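(S)-imine reductase (Streptomyces sp. GF3546, PDB 4OQY) reduces imines to amines with S selectivity and supports direct reductive amination of ketones, probably using NADPH as the hydride donor. Local coordinates at residues 53-57 with 80-84; 183-187 with 200-205; 241-245 with 258-262; 264-268 with 281-285. One frame throughout, in Å; residues are numbered along the deposited sequence.

Interaction 1: residues 53-57 with 80-84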
loop_
_atom_site.group_PDB
_atom_site.type_symbol
_atom_site.label_atom_id
_atom_site.label_comp_id
_atom_site.label_asym_id
_atom_site.label_seq_id
_atom_site.Cartn_x
_atom_site.Cartn_y
_atom_site.Cartn_z
ATOM N N VAL B 53 15.067 36.278 -14.183
ATOM C CA VAL B 53 15.240 34.914 -14.645
ATOM C C VAL B 53 16.396 34.834 -15.608
ATOM O O VAL B 53 17.208 33.908 -15.530
ATOM C CB VAL B 53 13.975 34.361 -15.336
ATOM C CG1 VAL B 53 14.251 32.984 -15.906
ATOM C CG2 VAL B 53 12.841 34.274 -14.330
ATOM N N GLU B 54 16.488 35.803 -16.511
ATOM C CA GLU B 54 17.605 35.876 -17.453
ATOM C C GLU B 54 18.965 35.785 -16.749
ATOM O O GLU B 54 19.865 35.057 -17.178
ATOM C CB GLU B 54 17.559 37.194 -18.233
ATOM C CG GLU B 54 16.460 37.287 -19.273
ATOM C CD GLU B 54 15.161 37.897 -18.757
ATOM O OE1 GLU B 54 14.947 37.956 -17.528
ATOM O OE2 GLU B 54 14.333 38.317 -19.611
ATOM N N ASP B 55 19.113 36.574 -15.698
ATOM C CA ASP B 55 20.391 36.624 -14.944
ATOM C C ASP B 55 20.691 35.300 -14.240
ATOM O O ASP B 55 21.858 34.866 -14.164
ATOM C CB ASP B 55 20.374 37.790 -13.949
ATOM C CG ASP B 55 20.398 39.143 -14.643
ATOM O OD1 ASP B 55 21.211 39.306 -15.567
ATOM O OD2 ASP B 55 19.576 40.045 -14.318
ATOM N N ALA B 56 19.637 34.644 -13.745
ATOM C CA ALA B 56 19.765 33.294 -13.181
ATOM C C ALA B 56 20.283 32.297 -14.223
ATOM O O ALA B 56 21.151 31.464 -13.947
ATOM C CB ALA B 56 18.422 32.827 -12.612
ATOM N N LEU B 57 19.725 32.387 -15.431
ATOM C CA LEU B 57 20.081 31.480 -16.487
ATOM C C LEU B 57 21.457 31.742 -16.988
ATOM O O LEU B 57 22.208 30.801 -17.231
ATOM C CB LEU B 57 19.114 31.603 -17.665
ATOM C CG LEU B 57 17.709 31.113 -17.389
ATOM C CD1 LEU B 57 16.843 31.379 -18.603
ATOM C CD2 LEU B 57 17.698 29.637 -17.051
ATOM N N VAL B 80 11.955 33.654 -21.906
ATOM C CA VAL B 80 13.392 33.840 -21.868
ATOM C C VAL B 80 14.110 32.780 -22.686
ATOM O O VAL B 80 15.242 32.407 -22.378
ATOM C CB VAL B 80 13.934 33.829 -20.419
ATOM C CG1 VAL B 80 13.377 35.005 -19.646
ATOM C CG2 VAL B 80 13.587 32.534 -19.698
ATOM N N THR B 81 13.486 32.291 -23.746
ATOM C CA THR B 81 14.119 31.214 -24.495
ATOM C C THR B 81 15.437 31.645 -25.131
ATOM O O THR B 81 16.315 30.818 -25.327
ATOM C CB THR B 81 13.206 30.659 -25.611
ATOM O OG1 THR B 81 12.768 31.736 -26.424
ATOM C CG2 THR B 81 11.999 29.953 -25.045
ATOM N N GLY B 82 15.590 32.931 -25.438
ATOM C CA GLY B 82 16.845 33.432 -25.969
ATOM C C GLY B 82 17.993 33.244 -24.984
ATOM O O GLY B 82 19.156 33.249 -25.370
ATOM N N SER B 83 17.680 33.070 -23.709
ATOM C CA SER B 83 18.728 32.838 -22.728
ATOM C C SER B 83 19.038 31.356 -22.514
ATOM O O SER B 83 19.887 31.032 -21.671
ATOM C CB SER B 83 18.349 33.487 -21.400
ATOM O OG SER B 83 18.360 34.901 -21.492
ATOM N N LEU B 84 18.392 30.449 -23.248
ATOM C CA LEU B 84 18.554 29.005 -22.966
ATOM C C LEU B 84 19.726 28.339 -23.685
ATOM O O LEU B 84 20.058 27.188 -23.392
ATOM C CB LEU B 84 17.278 28.221 -23.246
ATOM C CG LEU B 84 16.050 28.596 -22.417
ATOM C CD1 LEU B 84 14.845 27.748 -22.797
ATOM C CD2 LEU B 84 16.322 28.443 -20.943
#
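V80 turns its two methyls to different neighbours on the helical turn 53-57: CG1 lies against the bent chain of E54, while CG2 faces L57 and V53. Its chi1 of -64° makes this division, setting CG1 beside the backbone N and CG2 between the N and the carbonyl carbon. A beta-branched residue suits the place because both branches leave the same carbon, so one methyl can meet E54 while the other meets L57 and V53. L57 runs obliquely to the valine, and its CD1 comes to 3.6 Å from V80 CG2. V53 meets that same methyl at about a right angle, its CG1 3.9 Å from V80 CG2.

Both segments belong to the Rossmann-type nucleotide-binding domain. Helix 53-58 leads into strand 62-65, and the turn at 80-84 follows helix 70-77 and leads to strand 88-91, a parallel neighbour of 62-65 in the sheet. V53 also packs against W32 of strand 29-32, and its side chain is about 6 Å from that of R34, which is seen to bind NADPH.

L57 CD1 also reaches beyond the valine to S83 CB and to L84, whose CD2 is 3.8 Å from L57 CD1. L84 points its CB away, and its branched end comes back to L57; the side chain also touches W106. E54 folds over V80 through a chi2 of 92°, bringing OE2 to 3.4 Å from V80 CG1 in plain van der Waals contact. The aliphatic CG of E54 rests 3.8 Å from S83 OG, so its long chain flanks the apolar centre on the more exposed side.

Interaction 2: residues 183-187 with 200-205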
loop_
_atom_site.group_PDB
_atom_site.type_symbol
_atom_site.label_atom_id
_atom_site.label_comp_id
_atom_site.label_asym_id
_atom_site.label_seq_id
_atom_site.Cartn_x
_atom_site.Cartn_y
_atom_site.Cartn_z
ATOM N N TYR B 183 -5.059 3.142 3.490
ATOM C CA TYR B 183 -4.788 3.426 4.897
ATOM C C TYR B 183 -5.931 4.251 5.469
ATOM O O TYR B 183 -6.585 3.851 6.423
ATOM C CB TYR B 183 -3.476 4.170 4.945
ATOM C CG TYR B 183 -3.029 4.669 6.266
ATOM C CD1 TYR B 183 -2.381 3.817 7.121
ATOM C CD2 TYR B 183 -3.187 6.006 6.639
ATOM C CE1 TYR B 183 -1.902 4.253 8.334
ATOM C CE2 TYR B 183 -2.711 6.456 7.874
ATOM C CZ TYR B 183 -2.080 5.559 8.706
ATOM O OH TYR B 183 -1.588 5.934 9.948
ATOM N N TYR B 184 -6.263 5.349 4.808
ATOM C CA TYR B 184 -7.439 6.128 5.208
ATOM C C TYR B 184 -8.772 5.360 5.188
ATOM O O TYR B 184 -9.629 5.584 6.044
ATOM C CB TYR B 184 -7.561 7.395 4.353
ATOM C CG TYR B 184 -6.427 8.370 4.562
ATOM C CD1 TYR B 184 -5.799 8.508 5.807
ATOM C CD2 TYR B 184 -6.004 9.172 3.531
ATOM C CE1 TYR B 184 -4.746 9.399 5.984
ATOM C CE2 TYR B 184 -4.977 10.065 3.702
ATOM C CZ TYR B 184 -4.351 10.169 4.925
ATOM O OH TYR B 184 -3.352 11.091 5.052
ATOM N N GLN B 185 -8.925 4.459 4.218
ATOM C CA GLN B 185 -10.119 3.643 4.065
ATOM C C GLN B 185 -10.310 2.792 5.309
ATOM O O GLN B 185 -11.407 2.647 5.809
ATOM C CB GLN B 185 -10.000 2.773 2.788
ATOM C CG GLN B 185 -11.208 1.910 2.455
ATOM C CD GLN B 185 -12.360 2.680 1.814
ATOM O OE1 GLN B 185 -12.155 3.565 0.996
ATOM N NE2 GLN B 185 -13.572 2.339 2.206
ATOM N N THR B 186 -9.212 2.247 5.814
ATOM C CA THR B 186 -9.241 1.433 6.985
ATOM C C THR B 186 -9.645 2.240 8.225
ATOM O O THR B 186 -10.349 1.739 9.109
ATOM C CB THR B 186 -7.817 0.844 7.163
ATOM O OG1 THR B 186 -7.659 -0.296 6.299
ATOM C CG2 THR B 186 -7.554 0.481 8.538
ATOM N N LEU B 187 -9.192 3.486 8.294
ATOM C CA LEU B 187 -9.502 4.315 9.450
ATOM C C LEU B 187 -10.991 4.687 9.409
ATOM O O LEU B 187 -11.664 4.701 10.434
ATOM C CB LEU B 187 -8.595 5.546 9.494
ATOM C CG LEU B 187 -7.084 5.298 9.690
ATOM C CD1 LEU B 187 -6.332 6.625 9.674
ATOM C CD2 LEU B 187 -6.763 4.533 10.970
ATOM N N LEU B 200 -6.948 2.620 16.250
ATOM C CA LEU B 200 -6.613 1.799 15.072
ATOM C C LEU B 200 -5.296 2.207 14.399
ATOM O O LEU B 200 -4.651 1.390 13.739
ATOM C CB LEU B 200 -7.748 1.873 14.047
ATOM C CG LEU B 200 -7.713 0.905 12.869
ATOM C CD1 LEU B 200 -7.700 -0.555 13.301
ATOM C CD2 LEU B 200 -8.932 1.178 12.007
ATOM N N LEU B 201 -4.900 3.471 14.579
ATOM C CA LEU B 201 -3.727 4.038 13.893
ATOM C C LEU B 201 -2.452 3.157 13.915
ATOM O O LEU B 201 -1.901 2.875 12.858
ATOM C CB LEU B 201 -3.404 5.450 14.418
ATOM C CG LEU B 201 -2.671 6.347 13.418
ATOM C CD1 LEU B 201 -3.594 6.758 12.266
ATOM C CD2 LEU B 201 -2.091 7.580 14.095
ATOM N N PRO B 202 -1.992 2.715 15.106
ATOM C CA PRO B 202 -0.811 1.849 15.125
ATOM C C PRO B 202 -0.990 0.558 14.321
ATOM O O PRO B 202 -0.067 0.131 13.640
ATOM C CB PRO B 202 -0.601 1.551 16.619
ATOM C CG PRO B 202 -1.900 1.870 17.273
ATOM C CD PRO B 202 -2.485 2.988 16.468
ATOM N N TYR B 203 -2.177 -0.037 14.366
ATOM C CA TYR B 203 -2.448 -1.234 13.555
ATOM C C TYR B 203 -2.394 -0.958 12.053
ATOM O O TYR B 203 -1.732 -1.689 11.288
ATOM C CB TYR B 203 -3.803 -1.835 13.925
ATOM C CG TYR B 203 -3.798 -2.453 15.296
ATOM C CD1 TYR B 203 -3.305 -3.736 15.489
ATOM C CD2 TYR B 203 -4.256 -1.751 16.403
ATOM C CE1 TYR B 203 -3.282 -4.314 16.743
ATOM C CE2 TYR B 203 -4.232 -2.318 17.671
ATOM C CZ TYR B 203 -3.738 -3.602 17.831
ATOM O OH TYR B 203 -3.726 -4.196 19.063
ATOM N N ALA B 204 -3.096 0.092 11.629
ATOM C CA ALA B 204 -3.121 0.470 10.199
ATOM C C ALA B 204 -1.683 0.748 9.719
ATOM O O ALA B 204 -1.312 0.405 8.591
ATOM C CB ALA B 204 -4.024 1.678 9.973
ATOM N N THR B 205 -0.870 1.316 10.612
ATOM C CA THR B 205 0.501 1.649 10.292
ATOM C C THR B 205 1.263 0.369 10.074
ATOM O O THR B 205 1.922 0.227 9.053
ATOM C CB THR B 205 1.161 2.492 11.409
ATOM O OG1 THR B 205 0.472 3.737 11.513
ATOM C CG2 THR B 205 2.621 2.767 11.102
#
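A chi1 of 175° extends the ring of Y183 toward helix 197-207, where it meets L201, A204 and T205. L201 does likewise, its CG roughly opposite its own N, and its CD1 approaches to 3.2 Å from Y183 OH. The small A204 lets the tyrosine come close, with its CB 3.7 Å from Y183 CE1, while T205 N lies at the ring's edge. Y183 and T205 run side by side, and the phenol donates a weak hydrogen bond, 3.4 Å from Y183 OH to T205 OG1. The threonine hydroxyl is held more firmly by its own helix: T205 OG1 donates to L201 O at 2.9 Å, from 43° above the carbonyl plane. With a phenylalanine here the hydroxyl is gone, and T205 OG1 would probably lose its weak partner and L201 CD1 face a gap where the phenol oxygen stood. One turn on, L187 sets CD1 3.8 Å from L201 CD1, and T186 CG2 rests against L200 CD2 at 3.8 Å. L200 also packs on Y168 of the second subunit, and Y203 hydrogen-bonds D156 of that subunit. The segments, nearly antiparallel at 147°, form a helical hairpin in the all-helical C-terminal domain typical of this reductase family.

Interaction 3: residues 241-245 with 258-262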
loop_
_atom_site.group_PDB
_atom_site.type_symbol
_atom_site.label_atom_id
_atom_site.label_comp_id
_atom_site.label_asym_id
_atom_site.label_seq_id
_atom_site.Cartn_x
_atom_site.Cartn_y
_atom_site.Cartn_z
ATOM N N VAL B 241 -10.986 -10.558 -1.471
ATOM C CA VAL B 241 -11.347 -9.229 -1.931
ATOM C C VAL B 241 -12.867 -9.001 -1.865
ATOM O O VAL B 241 -13.302 -7.898 -1.590
ATOM C CB VAL B 241 -10.774 -8.991 -3.351
ATOM C CG1 VAL B 241 -11.485 -7.875 -4.099
ATOM C CG2 VAL B 241 -9.281 -8.701 -3.249
ATOM N N ASP B 242 -13.666 -10.028 -2.160
ATOM C CA ASP B 242 -15.126 -9.925 -2.032
ATOM C C ASP B 242 -15.547 -9.698 -0.573
ATOM O O ASP B 242 -16.435 -8.886 -0.291
ATOM C CB ASP B 242 -15.796 -11.172 -2.589
ATOM C CG ASP B 242 -17.219 -10.916 -3.034
ATOM O OD1 ASP B 242 -17.479 -9.970 -3.823
ATOM O OD2 ASP B 242 -18.103 -11.673 -2.588
ATOM N N HIS B 243 -14.888 -10.396 0.358
ATOM C CA HIS B 243 -15.113 -10.136 1.781
ATOM C C HIS B 243 -14.751 -8.688 2.162
ATOM O O HIS B 243 -15.474 -8.045 2.935
ATOM C CB HIS B 243 -14.306 -11.107 2.660
ATOM C CG HIS B 243 -14.821 -12.514 2.648
ATOM N ND1 HIS B 243 -16.031 -12.855 2.086
ATOM C CD2 HIS B 243 -14.323 -13.660 3.172
ATOM C CE1 HIS B 243 -16.247 -14.149 2.235
ATOM N NE2 HIS B 243 -15.224 -14.662 2.888
ATOM N N VAL B 244 -13.623 -8.199 1.647
ATOM C CA VAL B 244 -13.230 -6.799 1.834
ATOM C C VAL B 244 -14.331 -5.846 1.314
ATOM O O VAL B 244 -14.779 -4.951 2.008
ATOM C CB VAL B 244 -11.866 -6.495 1.158
ATOM C CG1 VAL B 244 -11.605 -4.993 1.104
ATOM C CG2 VAL B 244 -10.713 -7.188 1.900
ATOM N N LEU B 245 -14.771 -6.060 0.082
ATOM C CA LEU B 245 -15.819 -5.208 -0.483
ATOM C C LEU B 245 -17.086 -5.189 0.408
ATOM O O LEU B 245 -17.601 -4.123 0.735
ATOM C CB LEU B 245 -16.146 -5.640 -1.936
ATOM C CG LEU B 245 -17.264 -4.815 -2.586
ATOM C CD1 LEU B 245 -16.884 -3.340 -2.615
ATOM C CD2 LEU B 245 -17.614 -5.319 -3.979
ATOM N N PRO B 258 -12.439 -0.031 -2.615
ATOM C CA PRO B 258 -12.581 -1.490 -2.671
ATOM C C PRO B 258 -13.406 -1.982 -3.892
ATOM O O PRO B 258 -13.186 -3.087 -4.356
ATOM C CB PRO B 258 -13.283 -1.848 -1.368
ATOM C CG PRO B 258 -13.825 -0.579 -0.820
ATOM C CD PRO B 258 -13.066 0.563 -1.426
ATOM N N ALA B 259 -14.334 -1.190 -4.409
ATOM C CA ALA B 259 -15.057 -1.639 -5.601
ATOM C C ALA B 259 -14.117 -1.734 -6.786
ATOM O O ALA B 259 -14.232 -2.662 -7.596
ATOM C CB ALA B 259 -16.251 -0.745 -5.899
ATOM N N ALA B 260 -13.176 -0.797 -6.890
ATOM C CA ALA B 260 -12.216 -0.808 -7.984
ATOM C C ALA B 260 -11.291 -1.997 -7.887
ATOM O O ALA B 260 -10.969 -2.620 -8.881
ATOM C CB ALA B 260 -11.424 0.490 -8.028
ATOM N N VAL B 261 -10.837 -2.320 -6.669
ATOM C CA VAL B 261 -10.060 -3.513 -6.486
ATOM C C VAL B 261 -10.826 -4.782 -6.893
ATOM O O VAL B 261 -10.292 -5.662 -7.555
ATOM C CB VAL B 261 -9.598 -3.610 -5.004
ATOM C CG1 VAL B 261 -8.953 -4.949 -4.739
ATOM C CG2 VAL B 261 -8.681 -2.442 -4.684
ATOM N N ALA B 262 -12.088 -4.863 -6.514
ATOM C CA ALA B 262 -12.933 -6.011 -6.870
ATOM C C ALA B 262 -13.147 -6.136 -8.378
ATOM O O ALA B 262 -13.195 -7.240 -8.919
ATOM C CB ALA B 262 -14.271 -5.915 -6.164
#
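L245 lays its branched end over the start of the opposing segment, CD1 resting on the peptide that joins P258 to A259, 3.8 Å from A259 N. A chi1 of 179° extends the chain this far, although its CB does not point straight at the partner helix. The other methyl, L245 CD2, reaches forward to A262 CB at 4.0 Å, so the leucine spans one turn of helix 256-270. One turn earlier in its own helix, V241 packs against V261 and A262. Its CG1 lies 3.6 Å from A262 CA and 3.9 Å from V261 CG1, the two valines crossing obliquely. Alanine suits residue 262 because its short side chain lets V241 come right up to the backbone. V244 CG1 adds a looser touch on P258 CB; the proline ring offers an apolar surface, and its nitrogen has no hydrogen to donate. The contact is made wholly by van der Waals packing. The segment axes approach to 9.2 Å at 156°, so consecutive helices 234-251 and 256-270 run almost antiparallel. On the second subunit, W177 and L181 of helix 163-192 pack on V241 and V261, and Q170 of the same helix touches V244, whose side chain lies about 10 Å from a bound NADPH.

Interaction 4: residues 264-268 with 281-285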
loop_
_atom_site.group_PDB
_atom_site.type_symbol
_atom_site.label_atom_id
_atom_site.label_comp_id
_atom_site.label_asym_id
_atom_site.label_seq_id
_atom_site.Cartn_x
_atom_site.Cartn_y
_atom_site.Cartn_z
ATOM N N ILE B 264 -11.137 -5.227 -10.735
ATOM C CA ILE B 264 -9.923 -5.774 -11.310
ATOM C C ILE B 264 -9.822 -7.293 -11.093
ATOM O O ILE B 264 -9.591 -8.023 -12.045
ATOM C CB ILE B 264 -8.696 -5.021 -10.796
ATOM C CG1 ILE B 264 -8.732 -3.586 -11.360
ATOM C CG2 ILE B 264 -7.417 -5.748 -11.189
ATOM C CD1 ILE B 264 -7.954 -2.585 -10.508
ATOM N N PHE B 265 -9.980 -7.768 -9.856
ATOM C CA PHE B 265 -10.073 -9.211 -9.619
ATOM C C PHE B 265 -11.180 -9.860 -10.442
ATOM O O PHE B 265 -10.979 -10.913 -11.024
ATOM C CB PHE B 265 -10.283 -9.512 -8.155
ATOM C CG PHE B 265 -8.995 -9.499 -7.380
ATOM C CD1 PHE B 265 -8.423 -8.302 -6.988
ATOM C CD2 PHE B 265 -8.326 -10.678 -7.112
ATOM C CE1 PHE B 265 -7.216 -8.281 -6.262
ATOM C CE2 PHE B 265 -7.126 -10.660 -6.391
ATOM C CZ PHE B 265 -6.566 -9.458 -6.013
ATOM N N LYS B 266 -12.344 -9.233 -10.498
ATOM C CA LYS B 266 -13.430 -9.763 -11.356
ATOM C C LYS B 266 -12.975 -9.952 -12.821
ATOM O O LYS B 266 -13.262 -10.982 -13.448
ATOM C CB LYS B 266 -14.666 -8.857 -11.254
ATOM C CG LYS B 266 -15.830 -9.255 -12.142
ATOM C CD LYS B 266 -17.041 -8.339 -12.072
ATOM C CE LYS B 266 -16.700 -6.933 -12.530
ATOM N NZ LYS B 266 -17.603 -6.425 -13.615
ATOM N N ALA B 267 -12.275 -8.979 -13.388
ATOM C CA ALA B 267 -11.884 -9.102 -14.786
ATOM C C ALA B 267 -10.913 -10.250 -14.984
ATOM O O ALA B 267 -10.946 -10.923 -15.984
ATOM C CB ALA B 267 -11.295 -7.797 -15.295
ATOM N N GLY B 268 -10.026 -10.469 -14.012
ATOM C CA GLY B 268 -9.123 -11.611 -14.103
ATOM C C GLY B 268 -9.840 -12.937 -14.061
ATOM O O GLY B 268 -9.560 -13.835 -14.867
ATOM N N LEU B 281 -2.649 -10.766 -12.909
ATOM C CA LEU B 281 -3.317 -9.475 -12.874
ATOM C C LEU B 281 -2.575 -8.396 -13.668
ATOM O O LEU B 281 -3.193 -7.446 -14.119
ATOM C CB LEU B 281 -3.576 -9.023 -11.433
ATOM C CG LEU B 281 -4.654 -9.833 -10.700
ATOM C CD1 LEU B 281 -4.642 -9.549 -9.206
ATOM C CD2 LEU B 281 -6.020 -9.573 -11.304
ATOM N N ILE B 282 -1.266 -8.554 -13.850
ATOM C CA ILE B 282 -0.498 -7.635 -14.688
ATOM C C ILE B 282 -1.079 -7.634 -16.107
ATOM O O ILE B 282 -1.252 -6.573 -16.704
ATOM C CB ILE B 282 1.000 -7.995 -14.721
ATOM C CG1 ILE B 282 1.612 -7.896 -13.309
ATOM C CG2 ILE B 282 1.750 -7.056 -15.645
ATOM C CD1 ILE B 282 2.981 -8.525 -13.175
ATOM N N GLU B 283 -1.445 -8.817 -16.602
ATOM C CA GLU B 283 -2.104 -8.958 -17.932
ATOM C C GLU B 283 -3.435 -8.245 -18.007
ATOM O O GLU B 283 -3.760 -7.617 -19.009
ATOM C CB GLU B 283 -2.390 -10.422 -18.289
ATOM C CG GLU B 283 -1.215 -11.369 -18.227
ATOM C CD GLU B 283 -0.024 -10.838 -18.981
ATOM O OE1 GLU B 283 -0.185 -10.482 -20.168
ATOM O OE2 GLU B 283 1.071 -10.767 -18.369
ATOM N N VAL B 284 -4.222 -8.363 -16.954
ATOM C CA VAL B 284 -5.490 -7.681 -16.876
ATOM C C VAL B 284 -5.289 -6.168 -16.930
ATOM O O VAL B 284 -6.066 -5.451 -17.537
ATOM C CB VAL B 284 -6.215 -8.038 -15.574
ATOM C CG1 VAL B 284 -7.535 -7.292 -15.469
ATOM C CG2 VAL B 284 -6.408 -9.547 -15.474
ATOM N N LEU B 285 -4.248 -5.675 -16.272
ATOM C CA LEU B 285 -4.060 -4.234 -16.182
ATOM C C LEU B 285 -3.392 -3.600 -17.394
ATOM O O LEU B 285 -3.322 -2.389 -17.487
ATOM C CB LEU B 285 -3.272 -3.892 -14.908
ATOM C CG LEU B 285 -3.998 -4.229 -13.598
ATOM C CD1 LEU B 285 -3.059 -4.056 -12.416
ATOM C CD2 LEU B 285 -5.257 -3.404 -13.381
#
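The ring of F265 carries L281 on one face: methyl CD1 stands 4.0 Å from the ring centroid, 22° off the normal and offset toward the rim, in a CH-pi contact. The two side chains cross at about a right angle, and F265 CZ is the nearest ring atom, 3.7 Å from L281 CD1. A chi1 of -82° brings the ring round to the leucine even though the CB of F265 points away from the partner segment. L234 and V241 of helix 234-251 also touch the phenylalanine, so a large apolar ring suits a place where three helices meet.

L281 uses its second methyl on I264, with CD2 4.1 Å from I264 CG2. I264 meets L285 too, at about a right angle, and L285 CD2 lies 3.9 Å from I264 CG2. With branches on CB and a further reach through CD1, isoleucine can touch both leucines of the short helix. Shortening I264 to an alanine removes the CG2 and CD1 contacts and is likely to open a gap beside the ends of L281 and L285, leaving both less firmly packed.

V284 straddles the end of segment 264-268, its CG1 3.8 Å from A267 CB and its CG2 3.7 Å from G268 CA. Glycine fits this spot because a CB would stand tightly against L281 CD2. L181 of the second subunit packs on I264 and L281, and the backbone of L285 hydrogen-bonds to that subunit. The segments cross at 103°, a steep helix-on-helix packing by which the C-terminal helix 281-285 closes the helical domain against helix 256-270, beside the dimer interface.

The contacts follow one another in series, and none nests in or crosses another. Interaction 1, in the Rossmann-type domain, closes a loop of 22 residues that contains strand 62-65 and helix 70-77. The chain then passes through helix 163-192 into the helical domain, where each of the others closes a 12-residue connection. Interaction 2 pairs that long helix with 197-207, and touches interaction 3 where Q185 packs on P258. Interactions 3 and 4 share helix 256-270 and meet between V241 and F265, binding 234-251 and 281-285 to it. Interaction 1 lies about 50 Å from these three, measured between centres; all three touch the second subunit.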